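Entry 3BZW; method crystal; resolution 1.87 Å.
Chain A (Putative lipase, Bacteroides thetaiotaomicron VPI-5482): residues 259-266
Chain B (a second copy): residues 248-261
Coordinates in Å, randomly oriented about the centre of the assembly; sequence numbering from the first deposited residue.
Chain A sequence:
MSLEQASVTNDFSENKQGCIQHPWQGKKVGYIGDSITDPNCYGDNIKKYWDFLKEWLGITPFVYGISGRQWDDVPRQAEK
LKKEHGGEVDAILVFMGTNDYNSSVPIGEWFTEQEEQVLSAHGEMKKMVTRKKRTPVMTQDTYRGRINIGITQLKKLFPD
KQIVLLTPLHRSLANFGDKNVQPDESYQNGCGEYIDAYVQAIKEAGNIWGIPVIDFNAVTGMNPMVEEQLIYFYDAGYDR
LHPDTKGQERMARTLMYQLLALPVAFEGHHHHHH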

# COMPACT_ATOMS: atom_id res chain seq x y z
N LEU A 259 -30.93 -19.33 -0.67
CA LEU A 259 -32.21 -18.67 -0.41
C LEU A 259 -32.75 -18.95 0.99
O LEU A 259 -33.71 -18.32 1.44
CB LEU A 259 -33.25 -19.11 -1.44
CG LEU A 259 -33.07 -18.58 -2.87
CD1 LEU A 259 -34.13 -19.16 -3.78
CD2 LEU A 259 -33.15 -17.06 -2.86
N LEU A 260 -32.13 -19.90 1.68
CA LEU A 260 -32.52 -20.26 3.03
C LEU A 260 -32.36 -19.07 3.96
O LEU A 260 -33.02 -18.98 5.00
CB LEU A 260 -31.64 -21.41 3.53
CG LEU A 260 -32.29 -22.63 4.18
CD1 LEU A 260 -31.20 -23.55 4.70
CD2 LEU A 260 -33.21 -22.19 5.32
N ALA A 261 -31.49 -18.14 3.58
CA ALA A 261 -31.21 -16.95 4.38
C ALA A 261 -32.19 -15.80 4.19
O ALA A 261 -32.11 -14.79 4.89
CB ALA A 261 -29.79 -16.47 4.09
N LEU A 262 -33.12 -15.95 3.25
CA LEU A 262 -34.09 -14.90 2.98
C LEU A 262 -35.54 -15.36 3.10
O LEU A 262 -35.92 -16.39 2.53
CB LEU A 262 -33.87 -14.34 1.57
CG LEU A 262 -32.49 -13.73 1.30
CD1 LEU A 262 -32.27 -13.52 -0.20
CD2 LEU A 262 -32.38 -12.41 2.05
N PRO A 263 -36.37 -14.61 3.84
CA PRO A 263 -37.77 -14.99 4.00
C PRO A 263 -38.57 -14.62 2.76
O PRO A 263 -38.11 -13.83 1.93
CB PRO A 263 -38.20 -14.17 5.21
CG PRO A 263 -37.47 -12.88 4.99
CD PRO A 263 -36.07 -13.38 4.60
N VAL A 264 -39.75 -15.19 2.63
CA VAL A 264 -40.63 -14.87 1.51
C VAL A 264 -41.87 -14.24 2.14
O VAL A 264 -42.26 -13.13 1.80
CB VAL A 264 -41.04 -16.11 0.70
CG1 VAL A 264 -42.03 -15.72 -0.39
CG2 VAL A 264 -39.80 -16.74 0.07
N ALA A 265 -42.47 -14.97 3.08
CA ALA A 265 -43.64 -14.48 3.79
C ALA A 265 -43.16 -13.59 4.93
O ALA A 265 -42.40 -14.04 5.80
CB ALA A 265 -44.45 -15.64 4.35
N PHE A 266 -43.59 -12.34 4.94
CA PHE A 266 -43.19 -11.40 5.98
C PHE A 266 -44.21 -11.34 7.12
O PHE A 266 -43.78 -11.28 8.29
CB PHE A 266 -42.99 -10.01 5.38
CG PHE A 266 -41.91 -9.96 4.34
CD1 PHE A 266 -40.59 -10.22 4.68
CD2 PHE A 266 -42.21 -9.68 3.01
CE1 PHE A 266 -39.58 -10.19 3.72
CE2 PHE A 266 -41.21 -9.65 2.04
CZ PHE A 266 -39.89 -9.91 2.39
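Chain B, residues 248-261: QERMARTLMYQLLA

This is a packing contact without a clear hydrogen bond across it: a helix of chain B lies along a mostly irregular segment of chain A, and the two chains run in opposite directions. The register shows it, with CA atoms 4.6 Å apart at A:Ala261 and B:Tyr257, 5.9 Å at A:Pro263 and B:Thr254, and 5.2 Å at A:Phe266 and B:Arg250. Chain B is already helical at B:Gln248, and a 3-10 segment follows at B:Leu259 to B:Ala261. Most of the closest atoms on the chain B side belong to side chains.

A:Phe266 loses the most surface. Its ring takes B:Arg250 over one face: B:Arg250 CD stands 3.8 Å from the centroid of the A:Phe266 ring, almost on the normal, and B:Arg250 CZ lies 3.4 Å from A:Phe266 CZ, the guanidinium turning a face to the ring. B:Arg250 NE, NH1 and NH2 are hydrogen-bonded elsewhere in the structure.

In the middle, A:Pro263 points toward the helix; its CB lies 3.5 Å from both B:Arg253 CG and B:Tyr257 CD2. B:Arg253 NH2 donates to B:Tyr257 OH at 3.2 Å, tying these two neighbours together. Further along, A:Ala261 CA approaches B:Tyr257 O at 3.5 Å in a CA-H...O contact, and A:Leu260 CD2 meets B:Leu260 CD2 at 3.6 Å.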

# COMPACT_ATOMS: atom_id res chain seq x y z
N GLN B 248 -41.02 -3.25 10.70
CA GLN B 248 -40.36 -3.93 11.80
C GLN B 248 -40.52 -5.44 11.63
O GLN B 248 -39.59 -6.20 11.88
CB GLN B 248 -40.98 -3.52 13.14
CG GLN B 248 -40.58 -2.13 13.65
CD GLN B 248 -39.15 -2.06 14.15
OE1 GLN B 248 -38.54 -3.07 14.48
NE2 GLN B 248 -38.61 -0.84 14.22
N GLU B 249 -41.70 -5.86 11.18
CA GLU B 249 -41.94 -7.29 10.99
C GLU B 249 -41.13 -7.83 9.82
O GLU B 249 -40.63 -8.95 9.87
CB GLU B 249 -43.44 -7.59 10.78
CG GLU B 249 -43.74 -9.08 10.65
CD GLU B 249 -45.22 -9.41 10.84
OE1 GLU B 249 -46.07 -8.60 10.43
OE2 GLU B 249 -45.52 -10.50 11.38
N ARG B 250 -40.98 -7.03 8.76
CA ARG B 250 -40.18 -7.46 7.62
C ARG B 250 -38.73 -7.56 8.08
O ARG B 250 -38.00 -8.47 7.67
CB ARG B 250 -40.31 -6.48 6.45
CG ARG B 250 -39.35 -6.78 5.30
CD ARG B 250 -39.87 -6.32 3.94
NE ARG B 250 -38.89 -6.61 2.89
CZ ARG B 250 -39.16 -6.65 1.58
NH1 ARG B 250 -40.39 -6.42 1.13
NH2 ARG B 250 -38.19 -6.93 0.72
N MSE B 251 -38.31 -6.63 8.93
CA MSE B 251 -36.95 -6.64 9.46
C MSE B 251 -36.74 -7.88 10.32
O MSE B 251 -35.73 -8.57 10.20
CB MSE B 251 -36.69 -5.40 10.30
CG MSE B 251 -36.66 -4.09 9.54
SE MSE B 251 -36.84 -2.60 10.76
CE MSE B 251 -35.10 -2.70 11.58
N ALA B 252 -37.71 -8.17 11.18
CA ALA B 252 -37.63 -9.32 12.07
C ALA B 252 -37.55 -10.64 11.30
O ALA B 252 -36.76 -11.52 11.64
CB ALA B 252 -38.83 -9.34 13.01
N ARG B 253 -38.37 -10.77 10.26
CA ARG B 253 -38.36 -11.99 9.46
C ARG B 253 -37.04 -12.13 8.70
O ARG B 253 -36.52 -13.24 8.55
CB ARG B 253 -39.53 -11.98 8.47
CG ARG B 253 -40.00 -13.37 8.07
CD ARG B 253 -40.69 -14.07 9.24
NE ARG B 253 -40.81 -15.51 9.02
CZ ARG B 253 -41.39 -16.35 9.88
NH1 ARG B 253 -41.91 -15.90 11.01
NH2 ARG B 253 -41.43 -17.65 9.60
N THR B 254 -36.51 -11.01 8.23
CA THR B 254 -35.23 -11.02 7.51
C THR B 254 -34.15 -11.49 8.47
O THR B 254 -33.34 -12.36 8.16
CB THR B 254 -34.88 -9.59 7.01
OG1 THR B 254 -35.83 -9.18 6.02
CG2 THR B 254 -33.47 -9.56 6.40
N LEU B 255 -34.16 -10.90 9.66
CA LEU B 255 -33.20 -11.23 10.70
C LEU B 255 -33.29 -12.71 11.08
O LEU B 255 -32.27 -13.37 11.27
CB LEU B 255 -33.46 -10.34 11.93
CG LEU B 255 -32.35 -10.11 12.95
CD1 LEU B 255 -31.07 -9.69 12.25
CD2 LEU B 255 -32.80 -9.03 13.93
N MSE B 256 -34.51 -13.22 11.17
CA MSE B 256 -34.72 -14.63 11.52
C MSE B 256 -33.95 -15.59 10.62
O MSE B 256 -33.32 -16.53 11.09
CB MSE B 256 -36.20 -14.99 11.47
CG MSE B 256 -36.48 -16.43 11.87
SE MSE B 256 -38.37 -16.83 12.02
CE MSE B 256 -38.41 -18.52 11.09
N TYR B 257 -33.99 -15.35 9.31
CA TYR B 257 -33.29 -16.25 8.40
C TYR B 257 -31.82 -15.89 8.20
O TYR B 257 -31.01 -16.76 7.89
CB TYR B 257 -34.06 -16.34 7.08
CG TYR B 257 -35.38 -17.04 7.27
CD1 TYR B 257 -35.44 -18.44 7.36
CD2 TYR B 257 -36.56 -16.32 7.44
CE1 TYR B 257 -36.65 -19.09 7.62
CE2 TYR B 257 -37.77 -16.97 7.70
CZ TYR B 257 -37.81 -18.35 7.79
OH TYR B 257 -39.00 -18.98 8.06
N GLN B 258 -31.47 -14.63 8.42
CA GLN B 258 -30.07 -14.21 8.28
C GLN B 258 -29.25 -14.77 9.45
O GLN B 258 -28.08 -15.13 9.27
CB GLN B 258 -29.96 -12.68 8.25
CG GLN B 258 -30.47 -12.01 6.98
CD GLN B 258 -29.54 -12.20 5.79
OE1 GLN B 258 -29.84 -12.94 4.85
NE2 GLN B 258 -28.40 -11.52 5.83
N LEU B 259 -29.85 -14.83 10.63
CA LEU B 259 -29.17 -15.34 11.82
C LEU B 259 -28.99 -16.85 11.82
O LEU B 259 -28.30 -17.41 12.67
CB LEU B 259 -29.92 -14.93 13.09
CG LEU B 259 -29.99 -13.44 13.43
CD1 LEU B 259 -30.75 -13.25 14.73
CD2 LEU B 259 -28.58 -12.88 13.55
N LEU B 260 -29.63 -17.52 10.86
CA LEU B 260 -29.54 -18.97 10.77
C LEU B 260 -28.10 -19.41 10.50
O LEU B 260 -27.70 -20.52 10.84
CB LEU B 260 -30.45 -19.46 9.65
CG LEU B 260 -30.65 -20.97 9.51
CD1 LEU B 260 -31.17 -21.54 10.82
CD2 LEU B 260 -31.65 -21.23 8.38
N ALA B 261 -27.32 -18.51 9.90
CA ALA B 261 -25.93 -18.81 9.56
C ALA B 261 -24.93 -18.62 10.69
O ALA B 261 -23.73 -18.83 10.50
CB ALA B 261 -25.51 -17.96 8.36